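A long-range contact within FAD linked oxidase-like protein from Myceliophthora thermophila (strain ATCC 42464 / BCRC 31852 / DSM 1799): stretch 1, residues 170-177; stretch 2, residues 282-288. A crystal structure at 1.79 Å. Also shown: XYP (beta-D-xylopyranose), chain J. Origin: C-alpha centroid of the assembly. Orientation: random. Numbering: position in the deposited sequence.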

# COMPACT_ATOMS: atom_id res chain seq x y z
N GLY A 170 0.67 4.85 -6.62
CA GLY A 170 -0.49 5.32 -7.31
C GLY A 170 -0.19 5.96 -8.65
O GLY A 170 0.86 5.71 -9.27
N PHE A 171 -1.14 6.76 -9.09
CA PHE A 171 -1.09 7.36 -10.42
C PHE A 171 -0.21 8.60 -10.54
O PHE A 171 -0.26 9.33 -11.55
CB PHE A 171 -2.52 7.62 -10.91
CG PHE A 171 -3.17 6.41 -11.55
CD1 PHE A 171 -2.73 5.94 -12.78
CD2 PHE A 171 -4.21 5.76 -10.93
CE1 PHE A 171 -3.34 4.83 -13.38
CE2 PHE A 171 -4.82 4.66 -11.52
CZ PHE A 171 -4.38 4.20 -12.75
N SER A 172 0.61 8.83 -9.51
CA SER A 172 1.69 9.80 -9.56
C SER A 172 3.05 9.17 -9.32
O SER A 172 4.05 9.87 -9.30
CB SER A 172 1.47 10.89 -8.50
OG SER A 172 0.33 11.66 -8.84
N SER A 173 3.09 7.85 -9.17
CA SER A 173 4.28 7.21 -8.64
C SER A 173 5.41 7.16 -9.66
O SER A 173 6.57 7.34 -9.31
CB SER A 173 3.97 5.81 -8.11
OG SER A 173 3.32 5.93 -6.86
N HIS A 174 5.09 6.88 -10.92
CA HIS A 174 6.12 7.00 -11.94
C HIS A 174 6.73 8.42 -11.93
O HIS A 174 7.96 8.58 -12.04
CB HIS A 174 5.59 6.67 -13.30
CG HIS A 174 6.68 6.42 -14.30
ND1 HIS A 174 6.93 7.25 -15.35
CD2 HIS A 174 7.60 5.43 -14.36
CE1 HIS A 174 7.95 6.78 -16.05
NE2 HIS A 174 8.38 5.67 -15.46
N SER A 175 5.87 9.44 -11.82
CA SER A 175 6.33 10.82 -11.81
C SER A 175 7.04 11.24 -10.52
O SER A 175 7.97 12.06 -10.58
CB SER A 175 5.17 11.77 -12.06
OG SER A 175 4.49 11.44 -13.25
N HIS A 176 6.60 10.73 -9.37
CA HIS A 176 6.97 11.30 -8.07
C HIS A 176 7.27 10.31 -6.94
O HIS A 176 7.59 10.71 -5.82
CB HIS A 176 5.83 12.23 -7.59
CG HIS A 176 5.64 13.44 -8.45
ND1 HIS A 176 6.59 14.42 -8.60
CD2 HIS A 176 4.57 13.86 -9.18
CE1 HIS A 176 6.14 15.37 -9.40
NE2 HIS A 176 4.92 15.05 -9.77
N GLY A 177 7.22 9.02 -7.22
CA GLY A 177 7.66 8.04 -6.24
C GLY A 177 6.53 7.51 -5.39
O GLY A 177 5.35 7.62 -5.73
O1 XYP J . 11.00 12.71 -7.35
C1 XYP J . 11.48 12.45 -6.03
C2 XYP J . 11.39 13.72 -5.18
C3 XYP J . 11.72 13.45 -3.72
C4 XYP J . 10.97 12.21 -3.22
C5 XYP J . 11.17 11.03 -4.16
O2 XYP J . 12.30 14.69 -5.73
O3 XYP J . 11.40 14.58 -2.89
O4 XYP J . 11.44 11.88 -1.91
O5 XYP J . 10.70 11.40 -5.45
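Stretch 2, residues 282-288: LQGLYHG

Stretch 2 runs as an extended strand from L282 through Y286 and leaves it at H287. It passes stretch 1 with F171 nearest L285 (CA to CA 5.9 Å) and S175 nearest H287 (CA to CA 8.0 Å), so the two stretches advance in the same general sense. About 308 Å² is buried in all.

Stretch 1 opens with a type I turn from G170 to S173, closed by S173 N to G170 O at 3.1 Å. G170 itself does not touch the strand. F171 points toward it and lays its ring along Q283 to L285. F171 CE1 is 3.5 Å from Q283 O, which lies at the ring edge, and 4.0 Å from G284 CA. F171 CD1 packs on L285 CB at 3.8 Å. The backbone of F171 also takes part: H287 NE2 donates a hydrogen bond to F171 O, 3.1 Å long and close to straight.

S172 OG lies at the edge of the H287 ring, 3.1 Å from H287 CE1. The helix starts at S173, which points away. S175 OG sits over one face of the H287 ring, 4.0 Å from H287 CD2. The H176 and H287 rings meet obliquely, and a water joins H176 NE2 to H287 ND1, 2.7 Å from each. G177, with positive phi, leaves the helix and makes no contact.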

# COMPACT_ATOMS: atom_id res chain seq x y z
N LEU A 282 -4.79 -0.95 -20.57
CA LEU A 282 -3.93 -0.05 -19.87
C LEU A 282 -4.80 1.08 -19.39
O LEU A 282 -5.73 1.48 -20.10
CB LEU A 282 -2.82 0.47 -20.77
CG LEU A 282 -1.79 -0.58 -21.17
CD1 LEU A 282 -1.26 -0.27 -22.56
CD2 LEU A 282 -0.69 -0.66 -20.16
N GLN A 283 -4.50 1.57 -18.20
CA GLN A 283 -5.13 2.73 -17.60
C GLN A 283 -3.99 3.63 -17.17
O GLN A 283 -3.08 3.18 -16.48
CB GLN A 283 -5.93 2.35 -16.35
CG GLN A 283 -6.96 1.28 -16.60
CD GLN A 283 -7.72 0.92 -15.34
OE1 GLN A 283 -7.14 0.84 -14.26
NE2 GLN A 283 -9.00 0.67 -15.49
N GLY A 284 -4.08 4.89 -17.57
CA GLY A 284 -3.04 5.86 -17.26
C GLY A 284 -3.57 7.15 -16.69
O GLY A 284 -4.76 7.45 -16.77
N LEU A 285 -2.65 7.89 -16.07
CA LEU A 285 -2.86 9.28 -15.73
C LEU A 285 -1.59 10.01 -16.17
O LEU A 285 -0.49 9.75 -15.68
CB LEU A 285 -3.10 9.47 -14.23
CG LEU A 285 -3.58 10.86 -13.83
CD1 LEU A 285 -5.00 11.07 -14.34
CD2 LEU A 285 -3.50 11.12 -12.35
N TYR A 286 -1.76 10.90 -17.13
CA TYR A 286 -0.65 11.65 -17.67
C TYR A 286 -0.66 13.02 -17.02
O TYR A 286 -1.68 13.71 -17.04
CB TYR A 286 -0.81 11.76 -19.17
CG TYR A 286 0.34 12.44 -19.84
CD1 TYR A 286 1.53 11.76 -20.08
CD2 TYR A 286 0.24 13.77 -20.23
CE1 TYR A 286 2.60 12.39 -20.68
CE2 TYR A 286 1.31 14.42 -20.84
CZ TYR A 286 2.48 13.72 -21.06
OH TYR A 286 3.52 14.34 -21.67
N HIS A 287 0.47 13.42 -16.44
CA HIS A 287 0.57 14.72 -15.79
C HIS A 287 0.85 15.81 -16.82
O HIS A 287 1.97 16.28 -16.98
CB HIS A 287 1.63 14.70 -14.71
CG HIS A 287 1.26 13.83 -13.55
ND1 HIS A 287 1.49 14.22 -12.25
CD2 HIS A 287 0.65 12.63 -13.48
CE1 HIS A 287 1.07 13.28 -11.43
NE2 HIS A 287 0.56 12.30 -12.15
N GLY A 288 -0.21 16.19 -17.51
CA GLY A 288 -0.17 17.14 -18.61
C GLY A 288 -1.52 17.08 -19.31
O GLY A 288 -2.40 16.33 -18.90
O HOH W 1 3.18 16.17 -11.48